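Local coordinates for oxidoreductase, 2OG-Fe oxygenase family protein, putative, expressed (Oryza sativa subsp. japonica, PDB 5XOI) that probably acts as an iron- and 2-oxoglutarate-dependent dioxygenase of the AlkB family, this chain being its C-terminal oxygenase domain, at residues S100-F103 against L104-K107; K18-H22 against D23-D27; D73-P76 against F77-A80. All blocks are in the same frame, centred on the assembly; numbering follows the deposited sequence.

Contact 1 (S100-F103 against L104-K107); sequences SNEF and LRQK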
loop_
_atom_site.group_PDB
_atom_site.type_symbol
_atom_site.label_atom_id
_atom_site.label_comp_id
_atom_site.label_asym_id
_atom_site.label_seq_id
_atom_site.Cartn_x
_atom_site.Cartn_y
_atom_site.Cartn_z
ATOM N N SER A 100 13.602 6.113 -4.702
ATOM C CA SER A 100 14.157 4.819 -4.318
ATOM C C SER A 100 15.316 4.422 -5.226
ATOM O O SER A 100 16.348 3.931 -4.756
ATOM C CB SER A 100 13.066 3.755 -4.352
ATOM O OG SER A 100 12.090 4.006 -3.362
ATOM N N ASN A 101 15.148 4.587 -6.538
ATOM C CA ASN A 101 16.199 4.162 -7.451
ATOM C C ASN A 101 17.450 5.007 -7.296
ATOM O O ASN A 101 18.558 4.501 -7.476
ATOM C CB ASN A 101 15.690 4.197 -8.888
ATOM C CG ASN A 101 14.878 2.966 -9.222
ATOM O OD1 ASN A 101 14.936 1.981 -8.489
ATOM N ND2 ASN A 101 14.101 3.017 -10.307
ATOM N N GLU A 102 17.296 6.282 -6.946
ATOM C CA GLU A 102 18.461 7.108 -6.660
ATOM C C GLU A 102 19.165 6.620 -5.402
ATOM O O GLU A 102 20.397 6.546 -5.361
ATOM C CB GLU A 102 18.043 8.571 -6.516
ATOM C CG GLU A 102 19.189 9.504 -6.136
ATOM C CD GLU A 102 20.224 9.627 -7.232
ATOM O OE1 GLU A 102 19.900 9.301 -8.397
ATOM O OE2 GLU A 102 21.365 10.055 -6.923
ATOM N N PHE A 103 18.389 6.275 -4.372
ATOM C CA PHE A 103 18.956 5.686 -3.166
ATOM C C PHE A 103 19.710 4.399 -3.489
ATOM O O PHE A 103 20.846 4.207 -3.045
ATOM C CB PHE A 103 17.817 5.444 -2.170
ATOM C CG PHE A 103 18.182 4.608 -0.985
ATOM C CD1 PHE A 103 19.044 5.090 -0.019
ATOM C CD2 PHE A 103 17.599 3.363 -0.798
ATOM C CE1 PHE A 103 19.357 4.333 1.100
ATOM C CE2 PHE A 103 17.909 2.593 0.313
ATOM C CZ PHE A 103 18.793 3.082 1.268
ATOM N N LEU A 104 19.083 3.496 -4.256
ATOM C CA LEU A 104 19.734 2.235 -4.605
ATOM C C LEU A 104 20.978 2.458 -5.458
ATOM O O LEU A 104 21.949 1.699 -5.345
ATOM C CB LEU A 104 18.751 1.316 -5.338
ATOM C CG LEU A 104 17.524 0.823 -4.540
ATOM C CD1 LEU A 104 16.499 0.232 -5.472
ATOM C CD2 LEU A 104 17.926 -0.219 -3.512
ATOM N N ARG A 105 20.962 3.479 -6.320
ATOM C CA ARG A 105 22.165 3.851 -7.064
ATOM C C ARG A 105 23.300 4.226 -6.119
ATOM O O ARG A 105 24.454 3.819 -6.312
ATOM C CB ARG A 105 21.865 5.036 -7.989
ATOM C CG ARG A 105 21.426 4.686 -9.380
ATOM C CD ARG A 105 21.334 5.943 -10.247
ATOM N NE ARG A 105 20.185 6.784 -9.930
ATOM C CZ ARG A 105 18.957 6.612 -10.413
ATOM N NH1 ARG A 105 18.679 5.607 -11.243
ATOM N NH2 ARG A 105 18.000 7.442 -10.053
ATOM N N GLN A 106 22.996 5.029 -5.103
ATOM C CA GLN A 106 24.065 5.501 -4.233
ATOM C C GLN A 106 24.567 4.405 -3.302
ATOM O O GLN A 106 25.743 4.406 -2.931
ATOM C CB GLN A 106 23.592 6.724 -3.446
ATOM C CG GLN A 106 23.453 7.973 -4.325
ATOM C CD GLN A 106 23.039 9.196 -3.537
ATOM O OE1 GLN A 106 23.365 9.325 -2.358
ATOM N NE2 GLN A 106 22.308 10.098 -4.183
ATOM N N LYS A 107 23.724 3.451 -2.942
ATOM C CA LYS A 107 24.143 2.380 -2.052
ATOM C C LYS A 107 24.840 1.239 -2.780
ATOM O O LYS A 107 25.242 0.265 -2.133
ATOM C CB LYS A 107 22.932 1.850 -1.279
ATOM C CG LYS A 107 22.341 2.880 -0.303
ATOM C CD LYS A 107 23.332 3.219 0.816
ATOM C CE LYS A 107 23.536 4.729 0.956
ATOM N NZ LYS A 107 24.736 5.082 1.779
#
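The guanidinium of Arg105 has the carbonyl oxygen Asn101 O over the centre of one face, while the carboxylate carbon of Glu102 sits at its edge, in plane. At that edge NE and NH2 both reach the same oxygen: Glu102 OE1 lies 3.0 Å from Arg105 NE and 3.1 Å from Arg105 NH2. The grip is a side-on salt bridge, yet the two planes stand 52° apart, and NE approaches from above the carboxylate plane. The other oxygen is met from further along the helix, where Gln106 NE2 donates to the anti lone pair of Glu102 OE2 at 2.9 Å, nearly straight at 166°. With CG anti to the backbone N (chi1 177°) and a bend at chi2, Glu102 brings its carboxylate between residues three and four positions on, so that three N-H groups fix its rotation. A second flat group, the Phe103 ring, takes Lys107 CG over one face in a CH-pi contact, 4.0 Å from CG to the ring centroid. Beneath these pairs run regular i to i+4 bonds, such as Leu104 N to Ser100 O at 2.8 Å. The residues up to Gln106 form the last turns of helix 87-106, whose inner side, with Ser100, Phe103 and Leu104, lies on Val14 of strand 13-16; Phe103 and Leu104 also meet Tyr8 of strand 6-10.

Contact 2 (K18-H22 against D23-D27); sequences KFLKH and DDQVD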
loop_
_atom_site.group_PDB
_atom_site.type_symbol
_atom_site.label_atom_id
_atom_site.label_comp_id
_atom_site.label_asym_id
_atom_site.label_seq_id
_atom_site.Cartn_x
_atom_site.Cartn_y
_atom_site.Cartn_z
ATOM N N LYS A 18 8.518 9.264 6.015
ATOM C CA LYS A 18 7.900 10.596 5.973
ATOM C C LYS A 18 7.979 11.206 4.571
ATOM O O LYS A 18 8.222 12.402 4.395
ATOM C CB LYS A 18 8.541 11.522 7.012
ATOM C CG LYS A 18 8.394 11.039 8.461
ATOM C CD LYS A 18 6.935 10.786 8.823
ATOM C CE LYS A 18 6.795 10.102 10.195
ATOM N NZ LYS A 18 5.413 10.241 10.787
ATOM N N PHE A 19 7.801 10.360 3.554
ATOM C CA PHE A 19 7.943 10.818 2.174
ATOM C C PHE A 19 6.796 11.739 1.762
ATOM O O PHE A 19 7.008 12.705 1.015
ATOM C CB PHE A 19 8.025 9.603 1.247
ATOM C CG PHE A 19 8.389 9.931 -0.167
ATOM C CD1 PHE A 19 9.687 10.289 -0.497
ATOM C CD2 PHE A 19 7.436 9.858 -1.175
ATOM C CE1 PHE A 19 10.032 10.585 -1.819
ATOM C CE2 PHE A 19 7.767 10.153 -2.498
ATOM C CZ PHE A 19 9.068 10.518 -2.815
ATOM N N LEU A 20 5.577 11.461 2.230
ATOM C CA LEU A 20 4.412 12.258 1.843
ATOM C C LEU A 20 4.433 13.638 2.507
ATOM O O LEU A 20 4.501 13.744 3.734
ATOM C CB LEU A 20 3.127 11.516 2.221
ATOM C CG LEU A 20 2.944 10.157 1.542
ATOM C CD1 LEU A 20 1.660 9.451 2.026
ATOM C CD2 LEU A 20 2.910 10.327 0.038
ATOM N N LYS A 21 4.337 14.694 1.692
ATOM C CA LYS A 21 4.341 16.055 2.222
ATOM C C LYS A 21 3.080 16.322 3.040
ATOM O O LYS A 21 2.073 15.623 2.922
ATOM C CB LYS A 21 4.420 17.093 1.098
ATOM C CG LYS A 21 5.658 17.035 0.226
ATOM C CD LYS A 21 5.730 18.299 -0.620
ATOM C CE LYS A 21 6.083 17.994 -2.061
ATOM N NZ LYS A 21 7.284 17.116 -2.141
ATOM N N HIS A 22 3.151 17.373 3.864
ATOM C CA HIS A 22 2.040 17.788 4.723
ATOM C C HIS A 22 0.735 17.897 3.947
ATOM O O HIS A 22 -0.263 17.228 4.266
ATOM C CB HIS A 22 2.394 19.141 5.372
ATOM C CG HIS A 22 1.276 19.774 6.155
ATOM N ND1 HIS A 22 1.403 20.119 7.485
ATOM C CD2 HIS A 22 0.031 20.162 5.787
ATOM C CE1 HIS A 22 0.278 20.670 7.907
ATOM N NE2 HIS A 22 -0.574 20.701 6.899
ATOM N N ASP A 23 0.712 18.779 2.945
ATOM C CA ASP A 23 -0.536 19.062 2.247
ATOM C C ASP A 23 -0.986 17.865 1.422
ATOM O O ASP A 23 -2.185 17.700 1.178
ATOM C CB ASP A 23 -0.380 20.303 1.359
ATOM C CG ASP A 23 -0.621 21.608 2.120
ATOM O OD1 ASP A 23 -1.216 21.568 3.218
ATOM O OD2 ASP A 23 -0.224 22.683 1.614
ATOM N N ASP A 24 -0.042 17.026 0.990
ATOM C CA ASP A 24 -0.403 15.834 0.236
ATOM C C ASP A 24 -1.119 14.818 1.111
ATOM O O ASP A 24 -2.075 14.184 0.658
ATOM C CB ASP A 24 0.832 15.206 -0.395
ATOM C CG ASP A 24 1.413 16.070 -1.484
ATOM O OD1 ASP A 24 0.643 16.876 -2.059
ATOM O OD2 ASP A 24 2.620 15.947 -1.761
ATOM N N GLN A 25 -0.659 14.631 2.354
ATOM C CA GLN A 25 -1.364 13.739 3.275
ATOM C C GLN A 25 -2.782 14.234 3.517
ATOM O O GLN A 25 -3.746 13.458 3.491
ATOM C CB GLN A 25 -0.602 13.632 4.599
ATOM C CG GLN A 25 0.689 12.836 4.535
ATOM C CD GLN A 25 1.268 12.565 5.911
ATOM O OE1 GLN A 25 0.612 11.972 6.774
ATOM N NE2 GLN A 25 2.507 13.001 6.125
ATOM N N VAL A 26 -2.933 15.535 3.757
ATOM C CA VAL A 26 -4.274 16.077 3.948
ATOM C C VAL A 26 -5.110 15.867 2.696
ATOM O O VAL A 26 -6.275 15.457 2.769
ATOM C CB VAL A 26 -4.199 17.560 4.336
ATOM C CG1 VAL A 26 -5.605 18.139 4.469
ATOM C CG2 VAL A 26 -3.415 17.708 5.620
ATOM N N ASP A 27 -4.520 16.130 1.529
ATOM C CA ASP A 27 -5.249 15.994 0.277
ATOM C C ASP A 27 -5.646 14.545 0.034
ATOM O O ASP A 27 -6.748 14.273 -0.456
ATOM C CB ASP A 27 -4.389 16.520 -0.874
ATOM C CG ASP A 27 -5.110 16.511 -2.204
ATOM O OD1 ASP A 27 -6.292 16.907 -2.256
ATOM O OD2 ASP A 27 -4.476 16.128 -3.208
HETATM O O HOH W 1 4.149 12.512 8.673
#
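Leu20 meets Gln25 at the start of helix 22-37, where Lys21 holds the N-cap position. Gln25 NE2 donates to Leu20 O at 3.2 Å, coming from above the carbonyl plane, while Leu20 CB touches Gln25 CG at 3.6 Å. The Gln25 amide thus spans the entry to the helix, and its OE1 bonds to Ser184 OG; a water accepts from Gln25 NE2 at 3.1 Å and only weakly from Lys18 NZ, which also bonds to Ser184 O. Lys21 opens the helical ladder, its O accepting from Gln25 N at 3.0 Å, and its side chain runs beside that of Asp24, pointing the same way. The opposite charges stay apart, with Lys21 NZ 4.8 Å from Asp24 OD2, so any attraction is probably modest. His22 continues the ladder, its O taking Val26 N. Its imidazole, carried by a CG anti to the backbone N (chi1 173°), stacks with Trp212 and bonds through NE2 to Glu216, both of helix 211-217. Asp23, next in sequence, sets its carboxylate almost perpendicular to the ring, with His22 CD2 3.2 Å from Asp23 OD1.

Contact 3 (D73-P76 against F77-A80); sequences DTRP and FDGA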
loop_
_atom_site.group_PDB
_atom_site.type_symbol
_atom_site.label_atom_id
_atom_site.label_comp_id
_atom_site.label_asym_id
_atom_site.label_seq_id
_atom_site.Cartn_x
_atom_site.Cartn_y
_atom_site.Cartn_z
ATOM N N ASP A 73 -13.678 -4.469 -14.114
ATOM C CA ASP A 73 -14.112 -3.084 -14.296
ATOM C C ASP A 73 -15.049 -2.578 -13.212
ATOM O O ASP A 73 -15.100 -1.367 -12.975
ATOM C CB ASP A 73 -14.858 -2.901 -15.621
ATOM C CG ASP A 73 -14.038 -3.294 -16.806
ATOM O OD1 ASP A 73 -12.801 -3.403 -16.664
ATOM O OD2 ASP A 73 -14.637 -3.477 -17.883
ATOM N N THR A 74 -15.853 -3.455 -12.616
ATOM C CA THR A 74 -16.861 -3.034 -11.652
ATOM C C THR A 74 -16.886 -4.010 -10.485
ATOM O O THR A 74 -16.485 -5.169 -10.612
ATOM C CB THR A 74 -18.264 -2.975 -12.268
ATOM O OG1 THR A 74 -18.716 -4.308 -12.530
ATOM C CG2 THR A 74 -18.262 -2.173 -13.574
ATOM N N ARG A 75 -17.378 -3.531 -9.349
ATOM C CA ARG A 75 -17.619 -4.420 -8.217
ATOM C C ARG A 75 -18.822 -5.293 -8.534
ATOM O O ARG A 75 -19.882 -4.765 -8.881
ATOM C CB ARG A 75 -17.886 -3.635 -6.936
ATOM C CG ARG A 75 -16.706 -2.894 -6.375
ATOM C CD ARG A 75 -17.036 -1.411 -6.294
ATOM N NE ARG A 75 -18.113 -1.113 -5.340
ATOM C CZ ARG A 75 -17.918 -0.649 -4.106
ATOM N NH1 ARG A 75 -16.687 -0.446 -3.649
ATOM N NH2 ARG A 75 -18.956 -0.383 -3.333
ATOM N N PRO A 76 -18.699 -6.619 -8.447
ATOM C CA PRO A 76 -19.850 -7.477 -8.768
ATOM C C PRO A 76 -21.059 -7.248 -7.878
ATOM O O PRO A 76 -22.185 -7.243 -8.386
ATOM C CB PRO A 76 -19.282 -8.893 -8.596
ATOM C CG PRO A 76 -17.842 -8.750 -8.855
ATOM C CD PRO A 76 -17.459 -7.396 -8.288
ATOM N N PHE A 77 -20.866 -7.033 -6.571
ATOM C CA PHE A 77 -22.007 -7.069 -5.655
ATOM C C PHE A 77 -22.943 -5.876 -5.827
ATOM O O PHE A 77 -24.139 -6.002 -5.548
ATOM C CB PHE A 77 -21.524 -7.170 -4.205
ATOM C CG PHE A 77 -20.776 -5.953 -3.718
ATOM C CD1 PHE A 77 -19.405 -5.859 -3.869
ATOM C CD2 PHE A 77 -21.447 -4.929 -3.068
ATOM C CE1 PHE A 77 -18.719 -4.746 -3.407
ATOM C CE2 PHE A 77 -20.767 -3.816 -2.611
ATOM C CZ PHE A 77 -19.410 -3.726 -2.780
ATOM N N ASP A 78 -22.442 -4.716 -6.275
ATOM C CA ASP A 78 -23.330 -3.585 -6.515
ATOM C C ASP A 78 -23.170 -2.941 -7.884
ATOM O O ASP A 78 -23.835 -1.935 -8.153
ATOM C CB ASP A 78 -23.183 -2.516 -5.408
ATOM C CG ASP A 78 -21.792 -1.868 -5.350
ATOM O OD1 ASP A 78 -20.915 -2.184 -6.178
ATOM O OD2 ASP A 78 -21.572 -1.023 -4.445
ATOM N N GLY A 79 -22.336 -3.497 -8.764
ATOM C CA GLY A 79 -22.180 -2.952 -10.093
ATOM C C GLY A 79 -21.468 -1.618 -10.194
ATOM O O GLY A 79 -21.376 -1.075 -11.302
ATOM N N ALA A 80 -20.934 -1.079 -9.098
ATOM C CA ALA A 80 -20.305 0.237 -9.155
ATOM C C ALA A 80 -18.956 0.180 -9.854
ATOM O O ALA A 80 -18.165 -0.742 -9.646
ATOM C CB ALA A 80 -20.117 0.802 -7.749
#
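An Asx turn in the loop between strand 70-72 and helix 87-106 is fastened here by an arginine: Asp78 OD1 accepts from Ala80 N, two residues on, at 3.1 Å, and the same carboxylate is gripped by Arg75. The grip is side-on and two-pronged, one nitrogen to each oxygen. Arg75 NE meets the syn lone pair of Asp78 OD1 at 3.1 Å, and Arg75 NH2 reaches Asp78 OD2 at 2.9 Å, almost straight at 172°. Guanidinium and carboxylate are nearly coplanar, 25° apart, whereas Ala80 N comes to OD1 from above the carboxylate plane. Bends at chi2 and chi3 turn the arginine chain back so that the guanidinium edge faces the carboxylate, and lay it beside Phe77; Phe77 CZ rests over one guanidinium face, 3.4 Å from Arg75 NH2. The backbone closes the loop as well, Arg75 N bonding to Ala80 O at 2.9 Å and Gly79 N weakly to Arg75 O. At Gly79 the chain turns with a positive phi, 70°, a conformation glycine favours. Arg75 NH1 extends the network to Gly41 O. A leucine in place of Arg75 would probably leave the Asp78 carboxylate without its countercharge and Gly41 O without this donor. One carboxylate here satisfies both a charged side chain and a backbone N-H, so the ion pair probably steadies the turn, with the neighbouring arginine likely to favour the ionised form of Asp78.

How the contacts relate
The three contacts illustrate how short-range pairings can be spread over one oxygenase domain. Contacts 1 and 2 have centres 22 Å apart and approach to about 6 Å between nearest atoms without touching; helix 87-106, which carries contact 1, also packs through Ile92 against Leu20 and Asp24 of contact 2. Contact 3 lies across the chain's centre from contact 1, about 40 Å between centres, and about 31 Å, centre to centre, from contact 2. None includes the manganese ligands His139, Asp141 and His199. Contact 1 is away from the known sites, whereas the side chain of Leu20 is about 10 Å from that of Arg223 and Phe77's about 11 Å from Arg48's, both known to bind 2-oxoglutarate, which is absent from this model.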